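AlkZ (Streptomyces sahachiroi, PDB 5UUJ) belongs to the AlkZ-like family of DNA glycosylases, proteins built from helix-turn-helix-type domains together with a small beta sheet. Local coordinates at residues C278-L292 with I317-W331. Residues are numbered along the deposited sequence; the frame is centred on the assembly and turned at random.
Sequences CTGIRLLGGFDQYLL and ISPVVVKDGRVVGVW
Strand 281-284 runs antiparallel to strand 320-323, their axes 4.8 Å apart at 158°. Arg282 with Val322 and Leu284 with Val320 are the hydrogen-bonded pairs; Ile281 with Lys323 and Leu283 with Val321 are the non-hydrogen-bonded ones. Past the strands, Phe287 N reaches Ile317 O from above the carbonyl plane, and water 2 links Gly285 O, Asp288 N and Ser318 O. At the other end lies the type I' turn from Lys323 to Arg326, the tight connection of a beta hairpin. Asp324 CG stands anti to its carbonyl carbon, beside the backbone N (chi1 -57°), which brings OD1 to Gly280 N (3.1 Å), while Asp324 N donates to Gly280 O. Tyr290 brings its ring edge to the same turn; its OH donates to a lone pair of Gly325 O in the carbonyl plane (2.7 Å). On the sheet face that Tyr290 covers, Leu284 CD1 rests on Val322 CG2 (3.7 Å), and Leu291 CD1 on Val320 CG1. On the other sheet face Leu283 CD2 meets Val321 CG2 (3.7 Å) and makes an off-centre CH-pi contact with the five-membered ring of Trp331, whose NE1 bonds weakly to Leu284 O. Ile317 CB sits over the Phe287 ring, 4.0 Å from its centroid. Strand 281-284 edges a five-stranded mixed sheet: Tyr290 and Val322 pack on Met17 of helix 9-19, whereas Leu283 and Trp331 face Leu338 of strand 337-342 and Val361 of helix 351-365.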
loop_
_atom_site.group_PDB
_atom_site.type_symbol
_atom_site.label_atom_id
_atom_site.label_comp_id
_atom_site.label_asym_id
_atom_site.label_seq_id
_atom_site.Cartn_x
_atom_site.Cartn_y
_atom_site.Cartn_z
ATOM N N CYS A 278 0.101 -2.073 23.853
ATOM C CA CYS A 278 0.850 -1.005 23.206
ATOM C C CYS A 278 0.973 0.236 24.092
ATOM O O CYS A 278 -0.011 0.691 24.678
ATOM C CB CYS A 278 0.183 -0.630 21.878
ATOM S SG CYS A 278 1.137 0.506 20.835
ATOM N N THR A 279 2.194 0.761 24.188
ATOM C CA THR A 279 2.456 2.044 24.837
ATOM C C THR A 279 3.426 2.870 23.996
ATOM O O THR A 279 4.232 2.317 23.250
ATOM C CB THR A 279 3.054 1.874 26.249
ATOM O OG1 THR A 279 4.281 1.139 26.166
ATOM C CG2 THR A 279 2.088 1.145 27.168
ATOM N N GLY A 280 3.341 4.192 24.118
ATOM C CA GLY A 280 4.322 5.082 23.520
ATOM C C GLY A 280 3.804 5.908 22.359
ATOM O O GLY A 280 2.670 5.738 21.912
ATOM N N ILE A 281 4.658 6.803 21.872
ATOM C CA ILE A 281 4.315 7.703 20.777
ATOM C C ILE A 281 5.051 7.308 19.503
ATOM O O ILE A 281 6.210 6.895 19.542
ATOM C CB ILE A 281 4.662 9.169 21.119
ATOM C CG1 ILE A 281 4.007 9.588 22.437
ATOM C CG2 ILE A 281 4.240 10.108 19.991
ATOM C CD1 ILE A 281 2.500 9.508 22.438
ATOM N N ARG A 282 4.366 7.449 18.376
ATOM C CA ARG A 282 4.968 7.219 17.074
ATOM C C ARG A 282 4.459 8.278 16.095
ATOM O O ARG A 282 3.262 8.561 16.045
ATOM C CB ARG A 282 4.648 5.805 16.580
ATOM C CG ARG A 282 5.489 5.333 15.412
ATOM C CD ARG A 282 6.927 5.021 15.806
ATOM N NE ARG A 282 7.826 5.261 14.677
ATOM C CZ ARG A 282 8.842 4.479 14.317
ATOM N NH1 ARG A 282 9.135 3.374 14.990
ATOM N NH2 ARG A 282 9.575 4.813 13.266
ATOM N N LEU A 283 5.379 8.884 15.349
ATOM C CA LEU A 283 5.025 9.852 14.317
ATOM C C LEU A 283 5.190 9.222 12.943
ATOM O O LEU A 283 6.307 8.954 12.503
ATOM C CB LEU A 283 5.886 11.116 14.421
ATOM C CG LEU A 283 5.696 12.001 15.655
ATOM C CD1 LEU A 283 6.572 13.240 15.551
ATOM C CD2 LEU A 283 4.245 12.396 15.837
ATOM N N LEU A 284 4.066 8.991 12.276
ATOM C CA LEU A 284 4.062 8.358 10.966
ATOM C C LEU A 284 3.798 9.386 9.876
ATOM O O LEU A 284 3.032 10.328 10.073
ATOM C CB LEU A 284 3.004 7.253 10.915
ATOM C CG LEU A 284 3.071 6.217 12.042
ATOM C CD1 LEU A 284 1.917 5.234 11.930
ATOM C CD2 LEU A 284 4.401 5.484 12.034
ATOM N N GLY A 285 4.439 9.203 8.725
ATOM C CA GLY A 285 4.225 10.076 7.587
ATOM C C GLY A 285 2.830 9.910 7.016
ATOM O O GLY A 285 2.042 9.102 7.506
ATOM N N GLY A 286 2.518 10.679 5.979
ATOM C CA GLY A 286 1.222 10.585 5.338
ATOM C C GLY A 286 1.038 9.251 4.643
ATOM O O GLY A 286 2.013 8.565 4.351
ATOM N N PHE A 287 -0.214 8.884 4.388
ATOM C CA PHE A 287 -0.536 7.673 3.637
ATOM C C PHE A 287 0.181 6.443 4.190
ATOM O O PHE A 287 0.611 5.581 3.426
ATOM C CB PHE A 287 -0.165 7.842 2.156
ATOM C CG PHE A 287 -0.915 8.937 1.454
ATOM C CD1 PHE A 287 -2.147 8.687 0.872
ATOM C CD2 PHE A 287 -0.381 10.213 1.357
ATOM C CE1 PHE A 287 -2.838 9.689 0.216
ATOM C CE2 PHE A 287 -1.069 11.219 0.702
ATOM C CZ PHE A 287 -2.299 10.955 0.129
ATOM N N ASP A 288 0.324 6.353 5.507
ATOM C CA ASP A 288 1.111 5.268 6.074
ATOM C C ASP A 288 0.323 3.965 6.147
ATOM O O ASP A 288 -0.866 3.952 6.473
ATOM C CB ASP A 288 1.629 5.628 7.463
ATOM C CG ASP A 288 2.687 4.654 7.948
ATOM O OD1 ASP A 288 3.852 4.794 7.522
ATOM O OD2 ASP A 288 2.356 3.744 8.737
ATOM N N GLN A 289 1.014 2.871 5.846
ATOM C CA GLN A 289 0.415 1.545 5.828
ATOM C C GLN A 289 -0.166 1.125 7.177
ATOM O O GLN A 289 -1.085 0.308 7.219
ATOM C CB GLN A 289 1.449 0.515 5.371
ATOM C CG GLN A 289 1.782 0.584 3.887
ATOM C CD GLN A 289 0.586 0.273 3.001
ATOM O OE1 GLN A 289 0.165 -0.877 2.885
ATOM N NE2 GLN A 289 0.033 1.304 2.372
ATOM N N TYR A 290 0.359 1.666 8.273
ATOM C CA TYR A 290 -0.195 1.352 9.589
ATOM C C TYR A 290 -1.676 1.719 9.619
ATOM O O TYR A 290 -2.486 1.045 10.259
ATOM C CB TYR A 290 0.550 2.083 10.710
ATOM C CG TYR A 290 -0.021 1.769 12.072
ATOM C CD1 TYR A 290 0.310 0.591 12.731
ATOM C CD2 TYR A 290 -0.918 2.633 12.688
ATOM C CE1 TYR A 290 -0.227 0.289 13.971
ATOM C CE2 TYR A 290 -1.457 2.340 13.924
ATOM C CZ TYR A 290 -1.108 1.167 14.562
ATOM O OH TYR A 290 -1.642 0.870 15.795
ATOM N N LEU A 291 -2.014 2.788 8.907
ATOM C CA LEU A 291 -3.388 3.255 8.788
ATOM C C LEU A 291 -4.143 2.540 7.678
ATOM O O LEU A 291 -5.276 2.093 7.871
ATOM C CB LEU A 291 -3.410 4.760 8.516
ATOM C CG LEU A 291 -3.981 5.689 9.585
ATOM C CD1 LEU A 291 -3.941 7.116 9.071
ATOM C CD2 LEU A 291 -5.402 5.305 9.968
ATOM N N LEU A 292 -3.518 2.449 6.509
ATOM C CA LEU A 292 -4.205 1.980 5.310
ATOM C C LEU A 292 -4.452 0.476 5.322
ATOM O O LEU A 292 -5.344 -0.013 4.628
ATOM C CB LEU A 292 -3.411 2.358 4.058
ATOM C CG LEU A 292 -3.223 3.854 3.787
ATOM C CD1 LEU A 292 -2.564 4.048 2.429
ATOM C CD2 LEU A 292 -4.539 4.618 3.858
ATOM N N ILE A 317 -4.347 11.676 2.874
ATOM C CA ILE A 317 -4.220 10.999 4.162
ATOM C C ILE A 317 -3.078 11.659 4.923
ATOM O O ILE A 317 -1.917 11.536 4.538
ATOM C CB ILE A 317 -3.944 9.486 4.005
ATOM C CG1 ILE A 317 -4.961 8.841 3.055
ATOM C CG2 ILE A 317 -3.955 8.793 5.362
ATOM C CD1 ILE A 317 -6.386 8.856 3.556
ATOM N N SER A 318 -3.413 12.363 6.001
ATOM C CA SER A 318 -2.436 13.175 6.720
ATOM C C SER A 318 -1.417 12.333 7.479
ATOM O O SER A 318 -1.683 11.177 7.808
ATOM C CB SER A 318 -3.138 14.107 7.711
ATOM O OG SER A 318 -4.116 14.904 7.069
ATOM N N PRO A 319 -0.240 12.916 7.760
ATOM C CA PRO A 319 0.642 12.294 8.751
ATOM C C PRO A 319 -0.069 12.248 10.095
ATOM O O PRO A 319 -0.841 13.162 10.382
ATOM C CB PRO A 319 1.862 13.225 8.784
ATOM C CG PRO A 319 1.811 13.984 7.491
ATOM C CD PRO A 319 0.357 14.123 7.162
ATOM N N VAL A 320 0.173 11.214 10.896
ATOM C CA VAL A 320 -0.576 11.035 12.133
ATOM C C VAL A 320 0.318 10.834 13.345
ATOM O O VAL A 320 1.436 10.319 13.247
ATOM C CB VAL A 320 -1.544 9.833 12.037
ATOM C CG1 VAL A 320 -2.694 10.154 11.094
ATOM C CG2 VAL A 320 -0.808 8.573 11.591
ATOM N N VAL A 321 -0.199 11.275 14.486
ATOM C CA VAL A 321 0.392 10.993 15.782
ATOM C C VAL A 321 -0.290 9.760 16.352
ATOM O O VAL A 321 -1.497 9.773 16.601
ATOM C CB VAL A 321 0.224 12.172 16.757
ATOM C CG1 VAL A 321 0.976 11.907 18.059
ATOM C CG2 VAL A 321 0.693 13.462 16.114
ATOM N N VAL A 322 0.478 8.695 16.546
ATOM C CA VAL A 322 -0.052 7.469 17.131
ATOM C C VAL A 322 0.398 7.348 18.585
ATOM O O VAL A 322 1.594 7.368 18.877
ATOM C CB VAL A 322 0.397 6.228 16.340
ATOM C CG1 VAL A 322 -0.252 4.975 16.905
ATOM C CG2 VAL A 322 0.039 6.380 14.870
ATOM N N LYS A 323 -0.572 7.238 19.490
ATOM C CA LYS A 323 -0.299 7.042 20.911
ATOM C C LYS A 323 -0.991 5.778 21.406
ATOM O O LYS A 323 -2.210 5.646 21.304
ATOM C CB LYS A 323 -0.760 8.250 21.731
ATOM C CG LYS A 323 -0.565 8.071 23.235
ATOM C CD LYS A 323 -0.708 9.380 23.990
ATOM C CE LYS A 323 -0.399 9.205 25.473
ATOM N NZ LYS A 323 -1.372 8.305 26.156
ATOM N N ASP A 324 -0.198 4.857 21.945
ATOM C CA ASP A 324 -0.694 3.563 22.402
ATOM C C ASP A 324 -1.425 2.824 21.281
ATOM O O ASP A 324 -2.361 2.069 21.539
ATOM C CB ASP A 324 -1.620 3.729 23.616
ATOM C CG ASP A 324 -0.948 4.454 24.776
ATOM O OD1 ASP A 324 0.297 4.535 24.794
ATOM O OD2 ASP A 324 -1.667 4.943 25.673
ATOM N N GLY A 325 -1.000 3.055 20.041
ATOM C CA GLY A 325 -1.551 2.360 18.889
ATOM C C GLY A 325 -2.700 3.074 18.191
ATOM O O GLY A 325 -3.087 2.688 17.090
ATOM N N ARG A 326 -3.248 4.105 18.830
ATOM C CA ARG A 326 -4.389 4.842 18.288
ATOM C C ARG A 326 -3.971 6.199 17.732
ATOM O O ARG A 326 -3.077 6.846 18.271
ATOM C CB ARG A 326 -5.458 5.042 19.366
ATOM C CG ARG A 326 -6.104 3.759 19.849
ATOM C CD ARG A 326 -7.186 4.028 20.889
ATOM N NE ARG A 326 -8.314 4.782 20.338
ATOM C CZ ARG A 326 -8.499 6.095 20.477
ATOM N NH1 ARG A 326 -7.640 6.841 21.163
ATOM N NH2 ARG A 326 -9.563 6.666 19.929
ATOM N N VAL A 327 -4.635 6.633 16.663
ATOM C CA VAL A 327 -4.399 7.960 16.099
ATOM C C VAL A 327 -5.015 9.012 17.019
ATOM O O VAL A 327 -6.209 8.966 17.303
ATOM C CB VAL A 327 -4.990 8.089 14.677
ATOM C CG1 VAL A 327 -4.815 9.511 14.131
ATOM C CG2 VAL A 327 -4.338 7.084 13.746
ATOM N N VAL A 328 -4.191 9.947 17.490
ATOM C CA VAL A 328 -4.637 10.962 18.443
ATOM C C VAL A 328 -4.365 12.383 17.951
ATOM O O VAL A 328 -4.539 13.351 18.697
ATOM C CB VAL A 328 -3.954 10.780 19.816
ATOM C CG1 VAL A 328 -4.423 9.495 20.480
ATOM C CG2 VAL A 328 -2.440 10.789 19.671
ATOM N N GLY A 329 -3.942 12.503 16.697
ATOM C CA GLY A 329 -3.676 13.801 16.107
ATOM C C GLY A 329 -2.978 13.699 14.763
ATOM O O GLY A 329 -2.724 12.601 14.267
ATOM N N VAL A 330 -2.678 14.854 14.176
ATOM C CA VAL A 330 -1.933 14.929 12.923
ATOM C C VAL A 330 -0.729 15.847 13.091
ATOM O O VAL A 330 -0.620 16.566 14.085
ATOM C CB VAL A 330 -2.802 15.456 11.764
ATOM C CG1 VAL A 330 -3.972 14.515 11.495
ATOM C CG2 VAL A 330 -3.298 16.873 12.061
ATOM N N TRP A 331 0.167 15.826 12.110
ATOM C CA TRP A 331 1.314 16.717 12.123
ATOM C C TRP A 331 1.740 17.088 10.714
ATOM O O TRP A 331 1.315 16.475 9.733
ATOM C CB TRP A 331 2.488 16.090 12.886
ATOM C CG TRP A 331 3.011 14.789 12.330
ATOM C CD1 TRP A 331 2.519 13.535 12.570
ATOM C CD2 TRP A 331 4.147 14.613 11.471
ATOM N NE1 TRP A 331 3.271 12.595 11.905
ATOM C CE2 TRP A 331 4.277 13.229 11.225
ATOM C CE3 TRP A 331 5.064 15.491 10.882
ATOM C CZ2 TRP A 331 5.283 12.703 10.417
ATOM C CZ3 TRP A 331 6.064 14.967 10.079
ATOM C CH2 TRP A 331 6.164 13.586 9.853
HETATM O O HOH W 1 1.741 3.915 19.563
HETATM O O HOH W 2 -0.579 8.411 7.553
#